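PDB 3ZIL: AAR187Cp from Eremothecium gossypii, which probably regulates sister chromatid cohesion as the fungal Wapl homologue Wpl1, acting on cohesin through its helical C-terminal Wap1 domain. Local coordinates for residues Ser21-Asn31 with Arg64-Gln74. Numbering follows the deposited sequence.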
# COMPACT_ATOMS: atom_id res chain seq x y z
N SER A 21 26.10 -32.67 3.35
CA SER A 21 26.80 -32.20 4.51
C SER A 21 28.22 -31.74 4.18
O SER A 21 28.70 -30.70 4.68
CB SER A 21 26.79 -33.31 5.55
OG SER A 21 27.52 -32.89 6.67
N GLU A 22 28.88 -32.47 3.30
CA GLU A 22 30.24 -32.12 2.92
C GLU A 22 30.20 -30.96 1.92
O GLU A 22 31.00 -30.02 2.02
CB GLU A 22 31.00 -33.36 2.40
CG GLU A 22 31.99 -33.10 1.26
CD GLU A 22 32.63 -34.41 0.71
OE1 GLU A 22 31.90 -35.28 0.12
OE2 GLU A 22 33.88 -34.54 0.85
N ASP A 23 29.25 -30.99 1.01
CA ASP A 23 29.00 -29.86 0.11
C ASP A 23 28.84 -28.56 0.88
O ASP A 23 29.30 -27.53 0.42
CB ASP A 23 27.71 -30.05 -0.68
CG ASP A 23 27.81 -31.10 -1.75
OD1 ASP A 23 28.95 -31.63 -2.00
OD2 ASP A 23 26.72 -31.38 -2.32
N LEU A 24 28.13 -28.61 2.01
CA LEU A 24 27.76 -27.41 2.75
C LEU A 24 28.89 -26.87 3.55
O LEU A 24 29.07 -25.64 3.63
CB LEU A 24 26.58 -27.66 3.65
CG LEU A 24 25.24 -27.56 2.94
CD1 LEU A 24 24.18 -27.40 4.04
CD2 LEU A 24 25.14 -26.41 1.95
N ASP A 25 29.68 -27.78 4.14
CA ASP A 25 30.94 -27.39 4.79
C ASP A 25 31.80 -26.63 3.80
O ASP A 25 32.48 -25.71 4.14
CB ASP A 25 31.74 -28.60 5.27
CG ASP A 25 31.02 -29.37 6.35
OD1 ASP A 25 30.08 -28.83 6.96
OD2 ASP A 25 31.37 -30.53 6.57
N PHE A 26 31.80 -27.08 2.56
CA PHE A 26 32.62 -26.43 1.61
C PHE A 26 32.08 -25.03 1.27
O PHE A 26 32.80 -24.04 1.31
CB PHE A 26 32.78 -27.30 0.35
CG PHE A 26 33.48 -26.58 -0.76
CD1 PHE A 26 32.76 -25.78 -1.65
CD2 PHE A 26 34.88 -26.66 -0.88
CE1 PHE A 26 33.41 -25.11 -2.68
CE2 PHE A 26 35.54 -25.97 -1.89
CZ PHE A 26 34.80 -25.20 -2.79
N ILE A 27 30.81 -24.97 0.88
CA ILE A 27 30.24 -23.75 0.31
C ILE A 27 30.09 -22.69 1.41
O ILE A 27 30.18 -21.47 1.15
CB ILE A 27 28.85 -24.02 -0.35
CG1 ILE A 27 28.70 -23.16 -1.59
CG2 ILE A 27 27.72 -23.76 0.62
CD1 ILE A 27 29.64 -23.61 -2.69
N LEU A 28 29.92 -23.13 2.64
CA LEU A 28 29.74 -22.15 3.73
C LEU A 28 31.10 -21.72 4.27
O LEU A 28 31.41 -21.86 5.47
CB LEU A 28 28.80 -22.66 4.84
CG LEU A 28 27.37 -23.11 4.40
CD1 LEU A 28 26.68 -23.84 5.55
CD2 LEU A 28 26.49 -21.97 3.83
N SER A 29 31.90 -21.10 3.40
CA SER A 29 33.29 -20.72 3.77
C SER A 29 33.25 -19.49 4.70
O SER A 29 32.52 -18.56 4.46
CB SER A 29 34.08 -20.36 2.50
OG SER A 29 33.31 -19.44 1.73
N ASP A 30 34.03 -19.52 5.77
CA ASP A 30 34.27 -18.35 6.69
C ASP A 30 34.34 -16.97 6.02
O ASP A 30 35.37 -16.65 5.38
CB ASP A 30 35.59 -18.63 7.47
CG ASP A 30 35.73 -17.74 8.72
OD1 ASP A 30 35.22 -16.58 8.73
OD2 ASP A 30 36.39 -18.21 9.66
N ASN A 31 33.27 -16.17 6.14
CA ASN A 31 33.16 -14.87 5.47
C ASN A 31 34.25 -13.90 5.91
O ASN A 31 34.56 -12.99 5.18
CB ASN A 31 31.75 -14.23 5.68
CG ASN A 31 30.61 -15.03 5.00
OD1 ASN A 31 30.73 -15.39 3.84
ND2 ASN A 31 29.52 -15.32 5.73
N ARG A 64 20.36 -28.00 8.89
CA ARG A 64 21.35 -26.94 8.95
C ARG A 64 20.80 -25.53 8.74
O ARG A 64 21.49 -24.68 8.25
CB ARG A 64 22.52 -27.27 7.98
CG ARG A 64 23.08 -28.62 8.40
CD ARG A 64 24.33 -28.99 7.65
NE ARG A 64 25.41 -28.08 7.95
CZ ARG A 64 26.62 -28.20 7.43
NH1 ARG A 64 26.91 -29.18 6.58
NH2 ARG A 64 27.54 -27.32 7.75
N HIS A 65 19.54 -25.30 9.09
CA HIS A 65 18.90 -24.07 8.75
C HIS A 65 19.60 -22.87 9.40
O HIS A 65 19.96 -21.87 8.74
CB HIS A 65 17.43 -24.17 9.14
CG HIS A 65 16.53 -23.26 8.35
ND1 HIS A 65 15.18 -23.21 8.54
CD2 HIS A 65 16.84 -22.31 7.33
CE1 HIS A 65 14.65 -22.30 7.68
NE2 HIS A 65 15.69 -21.74 6.96
N ARG A 66 19.89 -22.94 10.70
CA ARG A 66 20.54 -21.80 11.34
C ARG A 66 21.93 -21.50 10.81
O ARG A 66 22.27 -20.34 10.65
CB ARG A 66 20.65 -21.95 12.86
CG ARG A 66 21.73 -20.95 13.35
CD ARG A 66 22.37 -21.27 14.67
NE ARG A 66 22.97 -22.60 14.78
CZ ARG A 66 24.24 -22.82 14.47
NH1 ARG A 66 24.99 -21.83 14.00
NH2 ARG A 66 24.75 -24.03 14.62
N GLU A 67 22.75 -22.51 10.49
CA GLU A 67 24.11 -22.19 10.04
C GLU A 67 24.04 -21.59 8.60
O GLU A 67 24.79 -20.63 8.27
CB GLU A 67 24.99 -23.47 10.01
CG GLU A 67 26.45 -23.20 9.70
CD GLU A 67 27.25 -24.45 9.37
OE1 GLU A 67 26.77 -25.57 9.65
OE2 GLU A 67 28.37 -24.31 8.81
N VAL A 68 23.18 -22.18 7.73
CA VAL A 68 23.08 -21.64 6.35
C VAL A 68 22.58 -20.15 6.40
O VAL A 68 23.09 -19.28 5.71
CB VAL A 68 22.18 -22.58 5.44
CG1 VAL A 68 21.77 -21.94 4.09
CG2 VAL A 68 22.93 -23.84 5.17
N TRP A 69 21.60 -19.88 7.27
CA TRP A 69 21.00 -18.55 7.36
C TRP A 69 22.01 -17.57 7.87
O TRP A 69 22.12 -16.49 7.33
CB TRP A 69 19.79 -18.56 8.30
CG TRP A 69 18.93 -17.29 8.29
CD1 TRP A 69 19.05 -16.14 9.10
CD2 TRP A 69 17.79 -17.02 7.40
NE1 TRP A 69 18.10 -15.19 8.77
CE2 TRP A 69 17.26 -15.69 7.78
CE3 TRP A 69 17.13 -17.76 6.40
CZ2 TRP A 69 16.15 -15.16 7.17
CZ3 TRP A 69 15.98 -17.21 5.80
CH2 TRP A 69 15.51 -15.94 6.17
N GLU A 70 22.73 -17.92 8.95
CA GLU A 70 23.69 -16.95 9.53
C GLU A 70 24.84 -16.70 8.55
O GLU A 70 25.37 -15.58 8.48
CB GLU A 70 24.23 -17.41 10.90
CG GLU A 70 23.16 -17.34 11.98
CD GLU A 70 23.67 -17.70 13.40
OE1 GLU A 70 24.81 -18.16 13.58
OE2 GLU A 70 22.88 -17.52 14.35
N TRP A 71 25.19 -17.73 7.79
CA TRP A 71 26.17 -17.58 6.73
C TRP A 71 25.67 -16.65 5.64
O TRP A 71 26.37 -15.66 5.32
CB TRP A 71 26.65 -18.95 6.15
CG TRP A 71 27.74 -18.75 5.12
CD1 TRP A 71 29.10 -18.66 5.36
CD2 TRP A 71 27.58 -18.52 3.69
NE1 TRP A 71 29.80 -18.46 4.17
CE2 TRP A 71 28.93 -18.39 3.13
CE3 TRP A 71 26.47 -18.51 2.80
CZ2 TRP A 71 29.16 -18.16 1.78
CZ3 TRP A 71 26.71 -18.29 1.45
CH2 TRP A 71 28.02 -18.11 0.94
N CYS A 72 24.45 -16.88 5.11
CA CYS A 72 23.95 -16.01 4.04
C CYS A 72 23.82 -14.55 4.52
O CYS A 72 24.06 -13.63 3.76
CB CYS A 72 22.59 -16.46 3.44
SG CYS A 72 22.71 -18.11 2.64
N PHE A 73 23.42 -14.34 5.76
CA PHE A 73 23.01 -12.95 6.16
C PHE A 73 24.00 -12.34 7.08
O PHE A 73 23.70 -11.38 7.74
CB PHE A 73 21.58 -12.89 6.72
CG PHE A 73 20.55 -13.31 5.71
CD1 PHE A 73 20.21 -12.46 4.68
CD2 PHE A 73 20.00 -14.61 5.73
CE1 PHE A 73 19.26 -12.86 3.72
CE2 PHE A 73 19.07 -15.01 4.78
CZ PHE A 73 18.72 -14.14 3.74
N GLN A 74 25.20 -12.89 7.10
CA GLN A 74 26.26 -12.37 8.02
C GLN A 74 26.60 -10.88 7.69
O GLN A 74 26.81 -10.05 8.58
CB GLN A 74 27.55 -13.25 7.98
CG GLN A 74 28.45 -12.96 9.16
CD GLN A 74 29.81 -13.65 9.09
OE1 GLN A 74 30.12 -14.36 8.12
NE2 GLN A 74 30.62 -13.48 10.15
O HOH W 1 31.25 -17.15 8.19
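Leu28 lies over one face of the Trp71 indole. Leu28 CA sits 3.8 Å from the centroid of the five-membered ring, a CH-pi contact. Leu28 CD2 lies over the same face, 3.6 Å from Trp71 CE3. Asn31 takes the opposite face with its amide, turned 34° from the ring plane. Ser29 meets the edge: Trp71 NE1 donates to Ser29 O at 2.7 Å, with the oxygen in the ring plane. The indole is thus clamped by the loop after helix 20-27, with Leu28 at the centre of an inverse gamma turn. Asn31 ND2 also donates to Gln74 OE1, a tightly packed pair, and, less straight, to Trp71 O at 3.2 Å. A water links Asn31 N to Gln74 OE1. At the other end Arg64 grips Asp25 OD1 end-on with NH1 and NH2. A bend at chi3 (65°) swings the guanidinium toward Glu67, and Arg64 NH2 reaches Glu67 OE1 at 2.7 Å, completing a salt-bridge network. Leu24 CB lies over the guanidinium face. Val68 CG2 touches both Leu24 CD1 and Leu28 CD1. Near the N-terminal end of the modelled all-helical Wap1 domain, segments 21-27 and 64-72 of helices 20-27 and 54-72 run in the same direction, 23° apart, with helix 36-52 alongside, whose Arg39 makes a cation-pi contact with Trp71.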